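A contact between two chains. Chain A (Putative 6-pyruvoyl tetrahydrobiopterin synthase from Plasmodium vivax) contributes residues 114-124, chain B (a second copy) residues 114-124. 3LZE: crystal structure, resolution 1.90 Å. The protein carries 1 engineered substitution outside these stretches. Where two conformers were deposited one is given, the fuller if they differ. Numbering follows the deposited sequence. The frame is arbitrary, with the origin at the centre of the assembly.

Chain A, residues 114-124: NSEYSFPKRDC
Chain B, residues 114-124: NSEYSFPKRDC

Two copies of one short strand meet here across an exact two-fold axis, forming a minimal antiparallel bridge whose hold on its partner is extended by side chains at both ends. The case illustrates a general principle: at a symmetric strand pair every contact made off the axis is made twice.

Residues 116-120 of each chain are extended, phi between -133° and -143° and psi between 132° and 151° from Glu A116 to Phe A119, before Pro A120 (-54/132) leads into a 3-10 segment at 121-123. The strands run at 157° and approach to 4.6 Å. Ser A118 faces its own copy, Ser B118, with CA atoms 4.7 Å apart, while Tyr A117 lies opposite Phe B119 (CA to CA, 4.9 Å). In this single bridge Ser A118 N donates to Ser B118 O at 2.8 Å, and Ser B118 N returns the bond to Ser A118 O at the same length. The register widens toward the ends, where the CA atoms of Glu A116 and Pro B120 are 6.5 Å apart.

Tyr A117 (chi1 m, chi2 -97°) starts with its CA-to-CB bond pointing away overall, yet its ring reaches the partner. Pro B120 CD covers one ring face, 3.7 Å from the centroid of the Tyr A117 ring, a CH-pi contact. Beyond it, Tyr A117 OH donates a short 2.6 Å hydrogen bond to Asp B123 OD2; the 3-10 turn, closed by Asp B123 N to Pro B120 O at 2.9 Å, brings proline and acceptor to the same tyrosine. Asp B123 OD1 also forms a salt bridge with Arg B122 NH2 at 3.3 Å, its hydrogen bond weak.

The Phe A119 and Phe B119 rings (chi1 m) meet rim to rim, CE1 to CE1 at 3.4 Å, with planes at 53°.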

ATOM      1  N   ASN A 114      14.044  22.117 -32.216  1.00 47.96           N
ATOM      2  CA  ASN A 114      15.440  22.592 -32.068  1.00 45.86           C
ATOM      3  C   ASN A 114      15.935  22.697 -30.662  1.00 41.27           C
ATOM      4  O   ASN A 114      17.058  23.157 -30.441  1.00 39.80           O
ATOM      5  CB  ASN A 114      15.744  23.872 -32.891  1.00 52.17           C
ATOM      6  CG  ASN A 114      15.681  23.622 -34.409  1.00 60.95           C
ATOM      7  OD1 ASN A 114      14.958  24.309 -35.111  1.00 75.16           O
ATOM      8  ND2 ASN A 114      16.402  22.614 -34.900  1.00 64.26           N
ATOM      9  N   SER A 115      15.153  22.187 -29.708  1.00 37.97           N
ATOM     10  CA  SER A 115      15.635  22.062 -28.324  1.00 40.69           C
ATOM     11  C   SER A 115      16.885  21.168 -28.313  1.00 34.78           C
ATOM     12  O   SER A 115      16.970  20.187 -29.014  1.00 32.59           O
ATOM     13  CB  SER A 115      14.586  21.440 -27.411  1.00 38.87           C
ATOM     14  OG  SER A 115      13.480  22.310 -27.275  1.00 47.28           O
ATOM     15  N   GLU A 116      17.806  21.476 -27.435  1.00 31.05           N
ATOM     16  CA  GLU A 116      19.062  20.742 -27.397  1.00 29.75           C
ATOM     17  C   GLU A 116      19.409  20.355 -25.986  1.00 28.83           C
ATOM     18  O   GLU A 116      19.233  21.163 -25.044  1.00 28.96           O
ATOM     19  CB  GLU A 116      20.128  21.689 -27.968  1.00 36.43           C
ATOM     20  CG  GLU A 116      21.484  21.194 -28.165  1.00 51.26           C
ATOM     21  CD  GLU A 116      22.391  22.348 -28.638  1.00 53.23           C
ATOM     22  OE1 GLU A 116      22.152  22.816 -29.769  1.00 52.87           O
ATOM     23  OE2 GLU A 116      23.294  22.750 -27.872  1.00 53.27           O
ATOM     24  N   TYR A 117      19.969  19.144 -25.851  1.00 26.52           N
ATOM     25  CA  TYR A 117      20.359  18.550 -24.570  1.00 27.38           C
ATOM     26  C   TYR A 117      21.738  17.972 -24.784  1.00 29.19           C
ATOM     27  O   TYR A 117      22.072  17.491 -25.857  1.00 27.46           O
ATOM     28  CB  TYR A 117      19.433  17.366 -24.169  1.00 29.21           C
ATOM     29  CG  TYR A 117      18.015  17.757 -24.004  1.00 28.62           C
ATOM     30  CD1 TYR A 117      17.486  18.038 -22.754  1.00 31.32           C
ATOM     31  CD2 TYR A 117      17.192  17.869 -25.105  1.00 28.57           C
ATOM     32  CE1 TYR A 117      16.186  18.446 -22.610  1.00 32.21           C
ATOM     33  CE2 TYR A 117      15.911  18.237 -24.978  1.00 33.33           C
ATOM     34  CZ  TYR A 117      15.387  18.514 -23.738  1.00 32.17           C
ATOM     35  OH  TYR A 117      14.086  18.927 -23.696  1.00 36.51           O
ATOM     36  N   SER A 118      22.507  17.928 -23.746  1.00 24.30           N
ATOM     37  CA  SER A 118      23.764  17.200 -23.785  1.00 27.60           C
ATOM     38  C   SER A 118      24.041  16.516 -22.472  1.00 28.36           C
ATOM     39  O   SER A 118      23.950  17.144 -21.413  1.00 28.02           O
ATOM     40  CB  SER A 118      24.930  18.135 -24.106  1.00 31.29           C
ATOM     41  OG  SER A 118      26.127  17.372 -24.262  1.00 34.09           O
ATOM     42  N   PHE A 119      24.414  15.239 -22.552  1.00 26.84           N
ATOM     43  CA  PHE A 119      24.708  14.404 -21.356  1.00 26.40           C
ATOM     44  C   PHE A 119      25.988  13.634 -21.562  1.00 24.00           C
ATOM     45  O   PHE A 119      26.257  13.133 -22.704  1.00 27.06           O
ATOM     46  CB  PHE A 119      23.625  13.313 -21.097  1.00 29.54           C
ATOM     47  CG  PHE A 119      22.195  13.816 -21.122  1.00 31.12           C
ATOM     48  CD1 PHE A 119      21.727  14.612 -20.160  1.00 42.05           C
ATOM     49  CD2 PHE A 119      21.362  13.496 -22.114  1.00 36.88           C
ATOM     50  CE1 PHE A 119      20.426  15.056 -20.205  1.00 45.53           C
ATOM     51  CE2 PHE A 119      20.041  13.935 -22.139  1.00 38.61           C
ATOM     52  CZ  PHE A 119      19.599  14.709 -21.186  1.00 31.62           C
ATOM     53  N   PRO A 120      26.760  13.425 -20.493  1.00 26.17           N
ATOM     54  CA  PRO A 120      27.829  12.472 -20.589  1.00 27.01           C
ATOM     55  C   PRO A 120      27.299  11.100 -21.077  1.00 27.53           C
ATOM     56  O   PRO A 120      26.270  10.630 -20.600  1.00 28.02           O
ATOM     57  CB  PRO A 120      28.372  12.393 -19.124  1.00 28.10           C
ATOM     58  CG  PRO A 120      27.896  13.647 -18.487  1.00 30.01           C
ATOM     59  CD  PRO A 120      26.570  13.907 -19.099  1.00 29.22           C
ATOM     60  N   LYS A 121      27.959  10.500 -22.060  1.00 25.59           N
ATOM     61  CA  LYS A 121      27.571   9.183 -22.528  1.00 31.00           C
ATOM     62  C   LYS A 121      27.411   8.185 -21.372  1.00 34.94           C
ATOM     63  O   LYS A 121      26.480   7.401 -21.398  1.00 32.81           O
ATOM     64  CB  LYS A 121      28.578   8.601 -23.549  1.00 30.82           C
ATOM     65  CG  LYS A 121      28.761   9.399 -24.849  1.00 32.83           C
ATOM     66  CD  LYS A 121      29.869   8.755 -25.698  1.00 33.69           C
ATOM     67  CE  LYS A 121      30.287   9.581 -26.878  1.00 36.52           C
ATOM     68  NZ  LYS A 121      31.430   8.894 -27.667  1.00 37.85           N
ATOM     69  N   ARG A 122      28.289   8.255 -20.358  1.00 31.55           N
ATOM     70  CA  ARG A 122      28.251   7.306 -19.230  0.60 36.23           C
ATOM     71  C   ARG A 122      27.013   7.484 -18.338  1.00 35.65           C
ATOM     72  O   ARG A 122      26.658   6.584 -17.578  1.00 36.50           O
ATOM     73  CB  ARG A 122      29.511   7.440 -18.383  0.60 40.36           C
ATOM     74  CG  ARG A 122      29.631   8.804 -17.692  0.60 46.63           C
ATOM     75  CD  ARG A 122      30.922   8.958 -16.868  0.60 53.49           C
ATOM     76  NE  ARG A 122      30.946   8.148 -15.645  0.60 66.52           N
ATOM     77  CZ  ARG A 122      30.174   8.352 -14.571  0.60 70.71           C
ATOM     78  NH1 ARG A 122      30.290   7.568 -13.504  0.60 71.24           N
ATOM     79  NH2 ARG A 122      29.263   9.318 -14.560  0.60 71.88           N
ATOM     80  N   ASP A 123      26.356   8.645 -18.432  1.00 33.61           N
ATOM     81  CA  ASP A 123      25.103   8.906 -17.690  1.00 33.15           C
ATOM     82  C   ASP A 123      23.889   8.361 -18.465  1.00 31.03           C
ATOM     83  O   ASP A 123      22.778   8.390 -17.947  1.00 32.96           O
ATOM     84  CB  ASP A 123      24.822  10.409 -17.469  1.00 31.39           C
ATOM     85  CG  ASP A 123      25.660  11.046 -16.394  1.00 37.20           C
ATOM     86  OD1 ASP A 123      26.847  10.719 -16.260  1.00 36.52           O
ATOM     87  OD2 ASP A 123      25.133  11.959 -15.727  1.00 38.96           O
ATOM     88  N   CYS A 124      24.104   7.826 -19.651  1.00 30.77           N
ATOM     89  CA  CYS A 124      23.011   7.425 -20.541  1.00 29.42           C
ATOM     90  C   CYS A 124      23.064   5.918 -20.733  1.00 36.14           C
ATOM     91  O   CYS A 124      24.151   5.306 -20.694  1.00 31.45           O
ATOM     92  CB  CYS A 124      23.131   8.063 -21.920  1.00 31.16           C
ATOM     93  SG  CYS A 124      23.012   9.876 -21.881  1.00 30.50           S
TER
ATOM     94  N   ASN B 114      34.805  17.557 -14.303  1.00 47.96           N
ATOM     95  CA  ASN B 114      34.688  18.120 -15.669  1.00 45.86           C
ATOM     96  C   ASN B 114      33.603  17.535 -16.512  1.00 41.27           C
ATOM     97  O   ASN B 114      33.482  17.889 -17.688  1.00 39.80           O
ATOM     98  CB  ASN B 114      36.043  18.187 -16.424  1.00 52.17           C
ATOM     99  CG  ASN B 114      37.025  19.183 -15.783  1.00 60.95           C
ATOM    100  OD1 ASN B 114      38.139  18.815 -15.454  1.00 75.16           O
ATOM    101  ND2 ASN B 114      36.592  20.426 -15.566  1.00 64.26           N
ATOM    102  N   SER B 115      32.744  16.713 -15.904  1.00 37.97           N
ATOM    103  CA  SER B 115      31.532  16.245 -16.592  1.00 40.69           C
ATOM    104  C   SER B 115      30.682  17.463 -16.984  1.00 34.78           C
ATOM    105  O   SER B 115      30.562  18.417 -16.251  1.00 32.59           O
ATOM    106  CB  SER B 115      30.692  15.333 -15.707  1.00 38.87           C
ATOM    107  OG  SER B 115      31.385  14.129 -15.450  1.00 47.28           O
ATOM    108  N   GLU B 116      30.021  17.368 -18.111  1.00 31.05           N
ATOM    109  CA  GLU B 116      29.252  18.496 -18.612  1.00 29.75           C
ATOM    110  C   GLU B 116      27.883  18.054 -19.050  1.00 28.83           C
ATOM    111  O   GLU B 116      27.735  16.982 -19.684  1.00 28.96           O
ATOM    112  CB  GLU B 116      30.040  19.055 -19.807  1.00 36.43           C
ATOM    113  CG  GLU B 116      29.573  20.273 -20.456  1.00 51.26           C
ATOM    114  CD  GLU B 116      30.454  20.571 -21.686  1.00 53.23           C
ATOM    115  OE1 GLU B 116      31.642  20.874 -21.459  1.00 52.87           O
ATOM    116  OE2 GLU B 116      29.941  20.485 -22.823  1.00 53.27           O
ATOM    117  N   TYR B 117      26.892  18.916 -18.775  1.00 26.52           N
ATOM    118  CA  TYR B 117      25.480  18.679 -19.083  1.00 27.38           C
ATOM    119  C   TYR B 117      24.969  19.961 -19.694  1.00 29.19           C
ATOM    120  O   TYR B 117      25.387  21.054 -19.338  1.00 27.46           O
ATOM    121  CB  TYR B 117      24.638  18.427 -17.799  1.00 29.21           C
ATOM    122  CG  TYR B 117      25.075  17.239 -17.031  1.00 28.62           C
ATOM    123  CD1 TYR B 117      24.442  16.015 -17.175  1.00 31.32           C
ATOM    124  CD2 TYR B 117      26.146  17.328 -16.165  1.00 28.57           C
ATOM    125  CE1 TYR B 117      24.880  14.907 -16.498  1.00 32.21           C
ATOM    126  CE2 TYR B 117      26.566  16.261 -15.473  1.00 33.33           C
ATOM    127  CZ  TYR B 117      25.937  15.048 -15.615  1.00 32.17           C
ATOM    128  OH  TYR B 117      26.455  13.999 -14.911  1.00 36.51           O
ATOM    129  N   SER B 118      24.001  19.843 -20.543  1.00 24.30           N
ATOM    130  CA  SER B 118      23.292  21.017 -21.026  1.00 27.60           C
ATOM    131  C   SER B 118      21.824  20.734 -21.204  1.00 28.36           C
ATOM    132  O   SER B 118      21.455  19.733 -21.826  1.00 28.02           O
ATOM    133  CB  SER B 118      23.864  21.494 -22.361  1.00 31.29           C
ATOM    134  OG  SER B 118      23.233  22.716 -22.743  1.00 34.09           O
ATOM    135  N   PHE B 119      20.992  21.639 -20.688  1.00 26.84           N
ATOM    136  CA  PHE B 119      19.511  21.509 -20.753  1.00 26.40           C
ATOM    137  C   PHE B 119      18.895  22.818 -21.179  1.00 24.00           C
ATOM    138  O   PHE B 119      19.365  23.920 -20.741  1.00 27.06           O
ATOM    139  CB  PHE B 119      18.867  21.198 -19.368  1.00 29.54           C
ATOM    140  CG  PHE B 119      19.520  20.063 -18.603  1.00 31.12           C
ATOM    141  CD1 PHE B 119      19.413  18.800 -19.017  1.00 42.05           C
ATOM    142  CD2 PHE B 119      20.238  20.289 -17.501  1.00 36.88           C
ATOM    143  CE1 PHE B 119      20.015  17.788 -18.306  1.00 45.53           C
ATOM    144  CE2 PHE B 119      20.825  19.256 -16.778  1.00 38.61           C
ATOM    145  CZ  PHE B 119      20.706  18.025 -17.196  1.00 31.62           C
ATOM    146  N   PRO B 120      17.798  22.764 -21.940  1.00 26.17           N
ATOM    147  CA  PRO B 120      17.030  23.962 -22.130  1.00 27.01           C
ATOM    148  C   PRO B 120      16.642  24.587 -20.767  1.00 27.53           C
ATOM    149  O   PRO B 120      16.216  23.877 -19.860  1.00 28.02           O
ATOM    150  CB  PRO B 120      15.774  23.460 -22.916  1.00 28.10           C
ATOM    151  CG  PRO B 120      16.199  22.165 -23.505  1.00 30.01           C
ATOM    152  CD  PRO B 120      17.111  21.569 -22.498  1.00 29.22           C
ATOM    153  N   LYS B 121      16.846  25.887 -20.607  1.00 25.59           N
ATOM    154  CA  LYS B 121      16.444  26.564 -19.388  1.00 31.00           C
ATOM    155  C   LYS B 121      14.991  26.252 -19.007  1.00 34.94           C
ATOM    156  O   LYS B 121      14.718  26.059 -17.835  1.00 32.81           O
ATOM    157  CB  LYS B 121      16.611  28.100 -19.484  1.00 30.82           C
ATOM    158  CG  LYS B 121      18.041  28.612 -19.720  1.00 32.83           C
ATOM    159  CD  LYS B 121      18.018  30.137 -19.905  1.00 33.69           C
ATOM    160  CE  LYS B 121      19.326  30.713 -20.367  1.00 36.52           C
ATOM    161  NZ  LYS B 121      19.224  32.244 -20.570  1.00 37.85           N
ATOM    162  N   ARG B 122      14.088  26.163 -19.998  1.00 31.55           N
ATOM    163  CA  ARG B 122      12.659  25.919 -19.729  0.60 36.23           C
ATOM    164  C   ARG B 122      12.383  24.512 -19.179  1.00 35.65           C
ATOM    165  O   ARG B 122      11.329  24.267 -18.596  1.00 36.50           O
ATOM    166  CB  ARG B 122      11.838  26.142 -20.993  0.60 40.36           C
ATOM    167  CG  ARG B 122      12.161  25.138 -22.107  0.60 46.63           C
ATOM    168  CD  ARG B 122      11.362  25.383 -23.399  0.60 53.49           C
ATOM    169  NE  ARG B 122       9.936  25.055 -23.287  0.60 66.52           N
ATOM    170  CZ  ARG B 122       9.439  23.820 -23.153  0.60 70.71           C
ATOM    171  NH1 ARG B 122       8.126  23.632 -23.079  0.60 71.24           N
ATOM    172  NH2 ARG B 122      10.243  22.768 -23.062  0.60 71.88           N
ATOM    173  N   ASP B 123      13.332  23.589 -19.363  1.00 33.61           N
ATOM    174  CA  ASP B 123      13.224  22.221 -18.809  1.00 33.15           C
ATOM    175  C   ASP B 123      13.721  22.186 -17.352  1.00 31.03           C
ATOM    176  O   ASP B 123      13.601  21.156 -16.697  1.00 32.96           O
ATOM    177  CB  ASP B 123      14.073  21.180 -19.570  1.00 31.39           C
ATOM    178  CG  ASP B 123      13.494  20.753 -20.891  1.00 37.20           C
ATOM    179  OD1 ASP B 123      12.925  21.582 -21.615  1.00 36.52           O
ATOM    180  OD2 ASP B 123      13.693  19.574 -21.247  1.00 38.96           O
ATOM    181  N   CYS B 124      14.217  23.296 -16.841  1.00 30.77           N
ATOM    182  CA  CYS B 124      14.864  23.336 -15.526  1.00 29.42           C
ATOM    183  C   CYS B 124      14.041  24.217 -14.602  1.00 36.14           C
ATOM    184  O   CYS B 124      13.384  25.180 -15.051  1.00 31.45           O
ATOM    185  CB  CYS B 124      16.265  23.933 -15.596  1.00 31.16           C
ATOM    186  SG  CYS B 124      17.409  22.952 -16.612  1.00 30.50           S
TER